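Local atomic coordinates of LipS lipolytic enzyme (Unidentified, PDB entry 4FBL), a protein that probably hydrolyses ester bonds of lipids as a thermostable alpha/beta-hydrolase lipase of metagenomic origin. Residues C[121-126]-C[147-152]; C[220-225]-C[250-255]. All coordinates share one frame; numbering follows the deposited sequence.

Contact 1 of 2, residues C[121-126]-C[147-152]; sequences VLFMTG and GIMPIN
Phe123 and Gly147, Thr125 and Met149 face each other across neighbouring parallel strands of the alpha/beta-hydrolase sheet, in the beta-alpha-beta unit whose strand 121-127 leads through helix 129-140 to strand 147-151. The strand axes run at 5° to one another and approach to 4.7 Å. The backbone ladder is uneven: Met124 N to Gly147 O is a weak bond at 3.3 Å, whereas Met149 N reaches Met124 O at 2.9 Å, lying in that carbonyl's plane. At the next rung a side chain takes over. Thr125 OG1, anti to its backbone N (chi1 -177°), leans across the strand gap and donates to Met149 O at 2.7 Å, so that carbonyl is satisfied by a hydroxyl. The Met149 side chain crosses that of Thr125 obliquely; CB lies 3.5 Å from Thr125 OG1, and bends at chi2 and chi3 carry CE back to Thr125 CB. On the same side of the sheet Phe123 brings the CD2-CE2 side of its ring up to Gly147, with CD2 3.5 Å from Gly147 CA; Gly147, having no side chain, lets both ring carbons come close to its backbone. Ile278 of helix 267-279 touches both Phe123 and Met149. An alanine in place of Phe123 would probably open a gap beside Gly147 and leave Ile278 without the ring it packs on. Met124 and Ile148 instead turn to the opposite face, against helix 129-140. Gly126 belongs to a GxSxG sequence consistent with a nucleophile elbow at Ser128; its O accepts Ile151 N at 2.9 Å, nearly along the C=O axis, while Ile151 CD1 reaches back to 3.6 Å from Thr125 OG1.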
ATOM      1  N   VAL C 121       3.334 -13.092 -28.157  1.00 25.31           N
ATOM      2  CA  VAL C 121       2.803 -13.741 -26.928  1.00 23.70           C
ATOM      3  C   VAL C 121       3.762 -13.341 -25.803  1.00 22.25           C
ATOM      4  O   VAL C 121       4.962 -13.387 -26.022  1.00 20.26           O
ATOM      5  CB  VAL C 121       2.899 -15.301 -27.099  1.00 23.65           C
ATOM      6  CG1 VAL C 121       2.200 -16.049 -25.981  1.00 23.42           C
ATOM      7  CG2 VAL C 121       2.321 -15.666 -28.430  1.00 26.23           C
ATOM      8  N   LEU C 122       3.231 -12.985 -24.616  1.00 20.08           N
ATOM      9  CA  LEU C 122       4.098 -12.607 -23.515  1.00 18.27           C
ATOM     10  C   LEU C 122       3.813 -13.424 -22.309  1.00 17.49           C
ATOM     11  O   LEU C 122       2.670 -13.702 -22.039  1.00 16.11           O
ATOM     12  CB  LEU C 122       3.803 -11.137 -23.181  1.00 20.07           C
ATOM     13  CG  LEU C 122       4.550 -10.048 -23.985  1.00 23.08           C
ATOM     14  CD1 LEU C 122       4.376  -9.936 -25.513  1.00 28.67           C
ATOM     15  CD2 LEU C 122       4.391  -8.646 -23.262  1.00 25.18           C
ATOM     16  N   PHE C 123       4.859 -13.777 -21.546  1.00 17.62           N
ATOM     17  CA  PHE C 123       4.688 -14.293 -20.173  1.00 16.06           C
ATOM     18  C   PHE C 123       5.456 -13.390 -19.188  1.00 15.72           C
ATOM     19  O   PHE C 123       6.374 -12.704 -19.590  1.00 14.68           O
ATOM     20  CB  PHE C 123       5.222 -15.735 -20.021  1.00 15.30           C
ATOM     21  CG  PHE C 123       4.443 -16.758 -20.826  1.00 17.64           C
ATOM     22  CD1 PHE C 123       4.607 -16.816 -22.231  1.00 16.78           C
ATOM     23  CD2 PHE C 123       3.506 -17.621 -20.209  1.00 18.99           C
ATOM     24  CE1 PHE C 123       3.932 -17.708 -23.008  1.00 19.75           C
ATOM     25  CE2 PHE C 123       2.773 -18.549 -21.029  1.00 15.86           C
ATOM     26  CZ  PHE C 123       3.051 -18.563 -22.447  1.00 19.29           C
ATOM     27  N   MET C 124       5.157 -13.504 -17.888  1.00 15.23           N
ATOM     28  CA  MET C 124       5.952 -12.748 -16.946  1.00 16.36           C
ATOM     29  C   MET C 124       6.112 -13.606 -15.711  1.00 15.54           C
ATOM     30  O   MET C 124       5.228 -14.371 -15.328  1.00 15.63           O
ATOM     31  CB  MET C 124       5.283 -11.356 -16.657  1.00 15.52           C
ATOM     32  CG  MET C 124       6.167 -10.583 -15.564  1.00 15.53           C
ATOM     33  SD  MET C 124       5.500  -8.903 -15.465  1.00 19.14           S
ATOM     34  CE  MET C 124       6.590  -8.293 -14.132  1.00 11.43           C
ATOM     35  N   THR C 125       7.283 -13.491 -15.115  1.00 16.07           N
ATOM     36  CA  THR C 125       7.614 -14.193 -13.925  1.00 15.07           C
ATOM     37  C   THR C 125       8.409 -13.225 -13.085  1.00 14.43           C
ATOM     38  O   THR C 125       9.031 -12.306 -13.614  1.00 13.43           O
ATOM     39  CB  THR C 125       8.443 -15.517 -14.228  1.00 14.25           C
ATOM     40  OG1 THR C 125       8.712 -16.267 -12.995  1.00 16.52           O
ATOM     41  CG2 THR C 125       9.759 -15.200 -14.902  1.00 16.29           C
ATOM     42  N   GLY C 126       8.559 -13.520 -11.795  1.00 15.86           N
ATOM     43  CA  GLY C 126       9.409 -12.597 -11.042  1.00 14.70           C
ATOM     44  C   GLY C 126       9.484 -13.066  -9.627  1.00 15.88           C
ATOM     45  O   GLY C 126       8.649 -13.835  -9.196  1.00 14.94           O
ATOM     46  N   GLY C 147       0.318 -16.008 -19.702  1.00 16.52           N
ATOM     47  CA  GLY C 147       0.553 -16.756 -18.473  1.00 14.77           C
ATOM     48  C   GLY C 147       1.513 -16.021 -17.546  1.00 16.11           C
ATOM     49  O   GLY C 147       2.319 -15.189 -17.993  1.00 15.13           O
ATOM     50  N   ILE C 148       1.427 -16.289 -16.236  1.00 15.20           N
ATOM     51  CA  ILE C 148       2.358 -15.662 -15.302  1.00 16.49           C
ATOM     52  C   ILE C 148       2.874 -16.756 -14.318  1.00 16.99           C
ATOM     53  O   ILE C 148       2.160 -17.729 -14.051  1.00 15.58           O
ATOM     54  CB  ILE C 148       1.744 -14.442 -14.462  1.00 15.24           C
ATOM     55  CG1 ILE C 148       0.458 -14.874 -13.769  1.00 19.85           C
ATOM     56  CG2 ILE C 148       1.445 -13.205 -15.371  1.00 17.24           C
ATOM     57  CD1 ILE C 148      -0.004 -14.030 -12.485  1.00 17.62           C
ATOM     58  N   MET C 149       4.082 -16.518 -13.774  1.00 16.19           N
ATOM     59  CA  MET C 149       4.692 -17.422 -12.800  1.00 17.10           C
ATOM     60  C   MET C 149       5.270 -16.568 -11.638  1.00 17.98           C
ATOM     61  O   MET C 149       6.437 -16.410 -11.543  1.00 16.68           O
ATOM     62  CB  MET C 149       5.825 -18.179 -13.505  1.00 17.06           C
ATOM     63  CG  MET C 149       5.318 -18.920 -14.839  1.00 18.29           C
ATOM     64  SD  MET C 149       5.603 -17.836 -16.308  1.00 21.42           S
ATOM     65  CE  MET C 149       7.233 -18.368 -16.707  1.00 14.13           C
ATOM     66  N   PRO C 150       4.420 -16.009 -10.771  1.00 17.25           N
ATOM     67  CA  PRO C 150       4.999 -15.324  -9.607  1.00 17.59           C
ATOM     68  C   PRO C 150       5.697 -16.317  -8.620  1.00 17.28           C
ATOM     69  O   PRO C 150       5.194 -17.393  -8.276  1.00 17.66           O
ATOM     70  CB  PRO C 150       3.792 -14.618  -9.003  1.00 16.71           C
ATOM     71  CG  PRO C 150       2.580 -15.556  -9.342  1.00 16.25           C
ATOM     72  CD  PRO C 150       2.963 -16.202 -10.670  1.00 17.57           C
ATOM     73  N   ILE C 151       6.874 -15.929  -8.173  1.00 17.82           N
ATOM     74  CA  ILE C 151       7.676 -16.744  -7.290  1.00 16.83           C
ATOM     75  C   ILE C 151       7.847 -16.009  -5.953  1.00 18.15           C
ATOM     76  O   ILE C 151       8.444 -14.928  -5.913  1.00 17.04           O
ATOM     77  CB  ILE C 151       9.075 -16.924  -7.917  1.00 15.57           C
ATOM     78  CG1 ILE C 151       8.969 -17.590  -9.326  1.00 17.29           C
ATOM     79  CG2 ILE C 151       9.909 -17.859  -7.042  1.00 17.97           C
ATOM     80  CD1 ILE C 151      10.333 -17.631 -10.118  1.00 17.64           C
ATOM     81  N   ASN C 152       7.372 -16.629  -4.874  1.00 18.37           N
ATOM     82  CA  ASN C 152       7.442 -15.999  -3.538  1.00 18.99           C
ATOM     83  C   ASN C 152       7.012 -14.512  -3.502  1.00 17.54           C
ATOM     84  O   ASN C 152       7.699 -13.656  -2.939  1.00 17.34           O
ATOM     85  CB  ASN C 152       8.880 -16.153  -3.010  1.00 20.24           C
ATOM     86  CG  ASN C 152       9.159 -17.535  -2.539  1.00 19.61           C
ATOM     87  OD1 ASN C 152       8.239 -18.263  -2.153  1.00 21.74           O
ATOM     88  ND2 ASN C 152      10.442 -17.951  -2.601  1.00 16.78           N
TER

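Contact 2 of 2, residues C[220-225]-C[250-255]; sequences PALIIQ and ELLWLE
Strands 221-225 and 250-254 run parallel with their axes 22° apart and 4.8 Å at closest approach, joined by Glu250 N to Ala221 O, Ile223 N to Glu250 O, Leu252 N to Ile223 O, Gln225 N to Leu252 O and Leu254 N to Gln225 O. This unbroken parallel ladder closes the beta-alpha-beta unit containing helix 235-243, at the end of the alpha/beta-hydrolase sheet where 249-254 is the outermost strand within the chain. The straightest rungs are Ile223 N to Glu250 O and Gln225 N to Leu252 O, both with 170° at the hydrogen. On the face turned to helix 267-279, Ile224 CG2 meets Leu254 CD1 at 3.5 Å, tighter than usual for two methyl carbons; the two side chains cross at a slant, and Ile270 covers both. Nearer the start of the strands, on the same face, Leu222 and Glu250 lie side by side, pointing the same way. With CG anti to its backbone N (chi1 -175°) and an extended chain beyond, Glu250 runs its aliphatic part along Leu222 CD1 and brings its exposed carboxylate past that methyl, OE1 at 3.8 Å. The other face, toward helix 235-243, carries Ile223, Leu251, Gln225 and Trp253. Leu251 CD1 reaches across to Ile223 CG2 at 3.8 Å, while its CG sits over one face of the Trp253 ring, offset toward the rim. Arg227 makes a cation-pi contact with the same indole and a salt bridge to Glu255. Gln225 O approaches Trp253 CE3 to 3.4 Å. The Gln225 chain bends at chi2 and its amide leads away, so CB and CG are the side-chain atoms that meet the indole, CB lying 3.7 Å from Trp253 CZ3.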
ATOM      1  N   PRO C 220      -3.689 -17.850 -17.338  1.00 21.78           N
ATOM      2  CA  PRO C 220      -3.086 -18.997 -16.630  1.00 22.19           C
ATOM      3  C   PRO C 220      -1.955 -18.619 -15.638  1.00 20.96           C
ATOM      4  O   PRO C 220      -1.183 -17.714 -15.897  1.00 20.45           O
ATOM      5  CB  PRO C 220      -2.577 -19.898 -17.767  1.00 22.12           C
ATOM      6  CG  PRO C 220      -3.464 -19.604 -18.886  1.00 21.95           C
ATOM      7  CD  PRO C 220      -3.807 -18.101 -18.779  1.00 22.92           C
ATOM      8  N   ALA C 221      -1.887 -19.271 -14.478  1.00 21.10           N
ATOM      9  CA  ALA C 221      -0.925 -18.874 -13.450  1.00 21.72           C
ATOM     10  C   ALA C 221      -0.279 -20.133 -12.854  1.00 22.44           C
ATOM     11  O   ALA C 221      -1.010 -21.074 -12.556  1.00 23.99           O
ATOM     12  CB  ALA C 221      -1.565 -18.009 -12.358  1.00 19.16           C
ATOM     13  N   LEU C 222       1.074 -20.108 -12.739  1.00 21.04           N
ATOM     14  CA  LEU C 222       1.848 -21.031 -11.966  1.00 20.52           C
ATOM     15  C   LEU C 222       2.425 -20.246 -10.794  1.00 19.72           C
ATOM     16  O   LEU C 222       3.373 -19.449 -10.951  1.00 19.18           O
ATOM     17  CB  LEU C 222       2.959 -21.675 -12.826  1.00 20.68           C
ATOM     18  CG  LEU C 222       3.927 -22.649 -12.149  1.00 21.49           C
ATOM     19  CD1 LEU C 222       3.223 -23.857 -11.422  1.00 22.04           C
ATOM     20  CD2 LEU C 222       5.006 -23.149 -13.134  1.00 15.51           C
ATOM     21  N   ILE C 223       1.841 -20.470  -9.614  1.00 20.21           N
ATOM     22  CA  ILE C 223       2.228 -19.697  -8.423  1.00 20.08           C
ATOM     23  C   ILE C 223       3.220 -20.569  -7.680  1.00 21.10           C
ATOM     24  O   ILE C 223       2.876 -21.663  -7.227  1.00 21.57           O
ATOM     25  CB  ILE C 223       0.985 -19.396  -7.539  1.00 21.55           C
ATOM     26  CG1 ILE C 223      -0.086 -18.689  -8.371  1.00 22.29           C
ATOM     27  CG2 ILE C 223       1.373 -18.517  -6.297  1.00 16.99           C
ATOM     28  CD1 ILE C 223      -1.522 -19.211  -8.142  1.00 22.76           C
ATOM     29  N   ILE C 224       4.444 -20.068  -7.556  1.00 22.05           N
ATOM     30  CA  ILE C 224       5.544 -20.847  -6.991  1.00 21.99           C
ATOM     31  C   ILE C 224       5.886 -20.260  -5.645  1.00 22.66           C
ATOM     32  O   ILE C 224       6.203 -19.099  -5.579  1.00 22.90           O
ATOM     33  CB  ILE C 224       6.795 -20.776  -7.941  1.00 21.94           C
ATOM     34  CG1 ILE C 224       6.360 -21.347  -9.298  1.00 21.82           C
ATOM     35  CG2 ILE C 224       8.022 -21.530  -7.310  1.00 17.88           C
ATOM     36  CD1 ILE C 224       7.474 -21.392 -10.382  1.00 23.51           C
ATOM     37  N   GLN C 225       5.812 -21.064  -4.599  1.00 22.70           N
ATOM     38  CA  GLN C 225       6.005 -20.552  -3.239  1.00 25.14           C
ATOM     39  C   GLN C 225       6.868 -21.528  -2.412  1.00 24.95           C
ATOM     40  O   GLN C 225       6.583 -22.705  -2.394  1.00 25.99           O
ATOM     41  CB  GLN C 225       4.642 -20.347  -2.515  1.00 24.03           C
ATOM     42  CG  GLN C 225       4.598 -19.184  -1.467  1.00 24.98           C
ATOM     43  CD  GLN C 225       4.509 -17.720  -2.061  1.00 28.94           C
ATOM     44  OE1 GLN C 225       5.012 -16.799  -1.431  1.00 29.32           O
ATOM     45  NE2 GLN C 225       3.970 -17.536  -3.298  1.00 24.66           N
ATOM     46  N   GLU C 250      -2.211 -23.157 -10.707  1.00 27.25           N
ATOM     47  CA  GLU C 250      -1.570 -24.230  -9.944  1.00 26.32           C
ATOM     48  C   GLU C 250      -0.740 -23.592  -8.856  1.00 25.75           C
ATOM     49  O   GLU C 250      -0.075 -22.599  -9.098  1.00 26.49           O
ATOM     50  CB  GLU C 250      -0.657 -25.049 -10.878  1.00 26.40           C
ATOM     51  CG  GLU C 250      -0.044 -26.260 -10.152  1.00 30.04           C
ATOM     52  CD  GLU C 250       1.061 -26.990 -10.940  1.00 34.53           C
ATOM     53  OE1 GLU C 250       1.146 -26.919 -12.210  1.00 33.02           O
ATOM     54  OE2 GLU C 250       1.854 -27.649 -10.240  1.00 33.71           O
ATOM     55  N   LEU C 251      -0.773 -24.135  -7.656  1.00 26.23           N
ATOM     56  CA  LEU C 251       0.116 -23.711  -6.609  1.00 25.54           C
ATOM     57  C   LEU C 251       1.217 -24.801  -6.442  1.00 26.45           C
ATOM     58  O   LEU C 251       0.921 -25.931  -6.015  1.00 27.81           O
ATOM     59  CB  LEU C 251      -0.683 -23.422  -5.297  1.00 25.26           C
ATOM     60  CG  LEU C 251       0.074 -22.962  -4.046  1.00 26.63           C
ATOM     61  CD1 LEU C 251       0.949 -21.723  -4.280  1.00 25.00           C
ATOM     62  CD2 LEU C 251      -0.906 -22.708  -2.774  1.00 27.98           C
ATOM     63  N   LEU C 252       2.458 -24.448  -6.785  1.00 24.06           N
ATOM     64  CA  LEU C 252       3.638 -25.314  -6.589  1.00 23.89           C
ATOM     65  C   LEU C 252       4.486 -24.946  -5.374  1.00 22.59           C
ATOM     66  O   LEU C 252       5.162 -23.866  -5.340  1.00 23.36           O
ATOM     67  CB  LEU C 252       4.511 -25.339  -7.840  1.00 22.00           C
ATOM     68  CG  LEU C 252       5.811 -26.124  -7.734  1.00 20.72           C
ATOM     69  CD1 LEU C 252       5.505 -27.638  -7.698  1.00 21.08           C
ATOM     70  CD2 LEU C 252       6.553 -25.686  -9.061  1.00 22.73           C
ATOM     71  N   TRP C 253       4.453 -25.840  -4.368  1.00 22.88           N
ATOM     72  CA  TRP C 253       5.163 -25.589  -3.125  1.00 22.95           C
ATOM     73  C   TRP C 253       6.587 -26.056  -3.220  1.00 24.01           C
ATOM     74  O   TRP C 253       6.819 -27.185  -3.631  1.00 25.95           O
ATOM     75  CB  TRP C 253       4.469 -26.334  -1.981  1.00 24.29           C
ATOM     76  CG  TRP C 253       3.194 -25.638  -1.503  1.00 26.45           C
ATOM     77  CD1 TRP C 253       1.876 -26.096  -1.629  1.00 25.07           C
ATOM     78  CD2 TRP C 253       3.129 -24.421  -0.750  1.00 26.39           C
ATOM     79  NE1 TRP C 253       1.021 -25.204  -1.011  1.00 25.10           N
ATOM     80  CE2 TRP C 253       1.760 -24.171  -0.470  1.00 28.31           C
ATOM     81  CE3 TRP C 253       4.105 -23.509  -0.286  1.00 30.50           C
ATOM     82  CZ2 TRP C 253       1.325 -23.004   0.242  1.00 26.09           C
ATOM     83  CZ3 TRP C 253       3.677 -22.354   0.392  1.00 28.78           C
ATOM     84  CH2 TRP C 253       2.277 -22.112   0.631  1.00 28.83           C
ATOM     85  N   LEU C 254       7.555 -25.237  -2.866  1.00 24.10           N
ATOM     86  CA  LEU C 254       8.933 -25.685  -2.938  1.00 25.67           C
ATOM     87  C   LEU C 254       9.402 -26.284  -1.582  1.00 28.23           C
ATOM     88  O   LEU C 254       9.366 -25.584  -0.562  1.00 28.33           O
ATOM     89  CB  LEU C 254       9.857 -24.546  -3.381  1.00 25.21           C
ATOM     90  CG  LEU C 254       9.560 -23.934  -4.787  1.00 20.11           C
ATOM     91  CD1 LEU C 254      10.402 -22.713  -5.065  1.00 19.08           C
ATOM     92  CD2 LEU C 254       9.596 -24.918  -5.965  1.00 20.08           C
ATOM     93  N   GLU C 255       9.826 -27.552  -1.574  1.00 29.93           N
ATOM     94  CA  GLU C 255      10.167 -28.262  -0.287  1.00 30.72           C
ATOM     95  C   GLU C 255      11.597 -28.051   0.170  1.00 31.33           C
ATOM     96  O   GLU C 255      11.909 -28.367   1.268  1.00 32.33           O
ATOM     97  CB  GLU C 255       9.863 -29.756  -0.380  1.00 30.65           C
ATOM     98  CG  GLU C 255       8.428 -30.182  -0.855  1.00 33.06           C
ATOM     99  CD  GLU C 255       7.231 -29.570  -0.070  1.00 41.62           C
ATOM    100  OE1 GLU C 255       7.420 -28.875   0.947  1.00 48.20           O
ATOM    101  OE2 GLU C 255       6.058 -29.779  -0.457  1.00 43.78           O
TER

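Both contacts join parallel strands of one sheet, and strands 147-151 and 221-226 are neighbours, so the two are coupled directly: Ile224 N to Pro150 O at 2.9 Å and Asn152 N to Ile224 O at 2.8 Å are probable hydrogen bonds. Contact 1 lies deeper, about 9 Å between its centre and that of the chain against about 14 Å for contact 2, and all its touching residues are buried; contact 2 reaches the sheet margin with an exposed glutamate and a partly exposed tryptophan. Chemistry follows place: 121-126/147-152 combines glycines with a hydroxyl bond to a carbonyl, whereas 220-225/250-255 relies on a full backbone ladder and branched aliphatic packing. Helix 267-279 packs on both.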